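Putative protein-disulfide isomerase (Pseudomonas syringae pv. tomato, PDB 3GN3) is of unknown function but has a DsbA-like, thioredoxin-related fold and may be a disulfide isomerase. Local coordinates at residues A[85-90]-A[119-125]. Residues are numbered along the deposited sequence.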
loop_
_atom_site.group_PDB
_atom_site.type_symbol
_atom_site.label_atom_id
_atom_site.label_comp_id
_atom_site.label_asym_id
_atom_site.label_seq_id
_atom_site.Cartn_x
_atom_site.Cartn_y
_atom_site.Cartn_z
ATOM N N ALA A 85 -5.881 -22.754 -19.956
ATOM C CA ALA A 85 -6.336 -24.140 -19.824
ATOM C C ALA A 85 -6.271 -24.633 -18.365
ATOM O O ALA A 85 -7.263 -25.187 -17.836
ATOM C CB ALA A 85 -5.542 -25.044 -20.740
ATOM N N VAL A 86 -5.128 -24.411 -17.701
ATOM C CA VAL A 86 -4.973 -24.808 -16.285
ATOM C C VAL A 86 -5.959 -24.081 -15.352
ATOM O O VAL A 86 -6.601 -24.734 -14.506
ATOM C CB VAL A 86 -3.495 -24.691 -15.744
ATOM C CG1 VAL A 86 -3.462 -24.889 -14.207
ATOM C CG2 VAL A 86 -2.564 -25.698 -16.449
ATOM N N MET A 87 -6.082 -22.755 -15.507
ATOM C CA MET A 87 -7.081 -21.969 -14.724
ATOM C C MET A 87 -8.501 -22.506 -14.954
ATOM O O MET A 87 -9.238 -22.733 -13.994
ATOM C CB MET A 87 -6.999 -20.460 -14.995
ATOM C CG MET A 87 -5.713 -19.824 -14.478
ATOM S SD MET A 87 -5.772 -18.036 -14.400
ATOM C CE MET A 87 -4.831 -17.545 -15.772
ATOM N N THR A 88 -8.847 -22.766 -16.220
ATOM C CA THR A 88 -10.150 -23.342 -16.567
ATOM C C THR A 88 -10.380 -24.698 -15.903
ATOM O O THR A 88 -11.465 -24.955 -15.374
ATOM C CB THR A 88 -10.335 -23.505 -18.095
ATOM O OG1 THR A 88 -10.100 -22.250 -18.752
ATOM C CG2 THR A 88 -11.747 -24.032 -18.416
ATOM N N ALA A 89 -9.368 -25.569 -15.928
ATOM C CA ALA A 89 -9.521 -26.898 -15.313
ATOM C C ALA A 89 -9.735 -26.796 -13.798
ATOM O O ALA A 89 -10.589 -27.507 -13.230
ATOM C CB ALA A 89 -8.337 -27.803 -15.657
ATOM N N VAL A 90 -8.980 -25.903 -13.149
ATOM C CA VAL A 90 -9.142 -25.670 -11.702
ATOM C C VAL A 90 -10.520 -25.051 -11.427
ATOM O O VAL A 90 -11.293 -25.560 -10.607
ATOM C CB VAL A 90 -7.974 -24.806 -11.106
ATOM C CG1 VAL A 90 -8.257 -24.414 -9.662
ATOM C CG2 VAL A 90 -6.651 -25.562 -11.192
ATOM N N ILE A 119 -4.523 -31.614 -11.958
ATOM C CA ILE A 119 -4.564 -30.538 -12.945
ATOM C C ILE A 119 -4.122 -31.039 -14.322
ATOM O O ILE A 119 -4.662 -30.623 -15.357
ATOM C CB ILE A 119 -3.687 -29.347 -12.501
ATOM C CG1 ILE A 119 -4.228 -28.748 -11.193
ATOM C CG2 ILE A 119 -3.553 -28.319 -13.626
ATOM C CD1 ILE A 119 -3.376 -27.632 -10.633
ATOM N N GLU A 120 -3.137 -31.933 -14.342
ATOM C CA GLU A 120 -2.699 -32.548 -15.592
ATOM C C GLU A 120 -3.828 -33.311 -16.276
ATOM O O GLU A 120 -4.083 -33.087 -17.459
ATOM C CB GLU A 120 -1.494 -33.444 -15.363
ATOM C CG GLU A 120 -0.193 -32.672 -15.283
ATOM C CD GLU A 120 0.949 -33.537 -14.840
ATOM O OE1 GLU A 120 2.113 -33.182 -15.145
ATOM O OE2 GLU A 120 0.666 -34.571 -14.192
ATOM N N ARG A 121 -4.515 -34.165 -15.517
ATOM C CA ARG A 121 -5.686 -34.903 -15.998
ATOM C C ARG A 121 -6.686 -33.985 -16.691
ATOM O O ARG A 121 -6.979 -34.133 -17.893
ATOM C CB ARG A 121 -6.420 -35.544 -14.825
ATOM C CG ARG A 121 -6.667 -37.008 -14.976
ATOM C CD ARG A 121 -5.684 -37.749 -14.098
ATOM N NE ARG A 121 -6.051 -37.575 -12.689
ATOM C CZ ARG A 121 -5.284 -37.889 -11.646
ATOM N NH1 ARG A 121 -4.067 -38.402 -11.828
ATOM N NH2 ARG A 121 -5.743 -37.683 -10.419
ATOM N N TYR A 122 -7.169 -33.016 -15.909
ATOM C CA TYR A 122 -8.265 -32.138 -16.260
ATOM C C TYR A 122 -7.938 -31.149 -17.360
ATOM O O TYR A 122 -8.820 -30.765 -18.131
ATOM C CB TYR A 122 -8.680 -31.373 -15.020
ATOM C CG TYR A 122 -9.459 -32.173 -14.008
ATOM C CD1 TYR A 122 -10.223 -33.278 -14.391
ATOM C CD2 TYR A 122 -9.472 -31.792 -12.667
ATOM C CE1 TYR A 122 -10.962 -33.972 -13.471
ATOM C CE2 TYR A 122 -10.206 -32.481 -11.741
ATOM C CZ TYR A 122 -10.944 -33.567 -12.151
ATOM O OH TYR A 122 -11.654 -34.259 -11.221
ATOM N N SER A 123 -6.686 -30.709 -17.428
ATOM C CA SER A 123 -6.288 -29.780 -18.479
ATOM C C SER A 123 -5.714 -30.520 -19.688
ATOM O O SER A 123 -5.547 -29.924 -20.756
ATOM C CB SER A 123 -5.266 -28.756 -17.952
ATOM O OG SER A 123 -3.983 -29.336 -17.770
ATOM N N GLY A 124 -5.383 -31.801 -19.507
ATOM C CA GLY A 124 -4.623 -32.554 -20.507
ATOM C C GLY A 124 -3.258 -31.958 -20.845
ATOM O O GLY A 124 -2.791 -32.060 -21.986
ATOM N N LEU A 125 -2.613 -31.328 -19.866
ATOM C CA LEU A 125 -1.253 -30.806 -20.076
ATOM C C LEU A 125 -0.255 -31.509 -19.157
ATOM O O LEU A 125 -0.609 -31.958 -18.062
ATOM C CB LEU A 125 -1.190 -29.302 -19.833
ATOM C CG LEU A 125 -1.781 -28.319 -20.831
ATOM C CD1 LEU A 125 -1.869 -26.923 -20.191
ATOM C CD2 LEU A 125 -0.967 -28.274 -22.105
#
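Start at A89: its CB lies 3.6 Å from Y122 CB and 4.0 Å from S123 CB, and this small side chain sits where the axes of 85-90 and 119-123 cross at 101° and approach to 8.7 Å. V86, t about chi1, turns both methyls to the other segment: CG1 comes closest to I119, 3.5 Å from its CG2, while V86 CG2 lies between I119 and L125, 4.0 Å from L125 CD1. V90, also t, sets CG2 3.9 Å from CD1 of I119, whose mt rotamer carries that end over to it. Helices 79-92 and 112-123 are consistent with the helical insertion of DsbA-like thioredoxin folds, and helix 63-73 packs on V86 and V90 as well. S123, in the p rotamer, turns its OG back to hydrogen-bond I119 O (2.8 Å), while V86 CG2 lies 4.1 Å from S123 OG. G124 then takes positive phi, ending the helix, and the chain brings L125 CD1 to 4.2 Å from A85 CB. Y122 (chi1 m) leads its ring away, stacking on H93 and hydrogen-bonding E96 through OH.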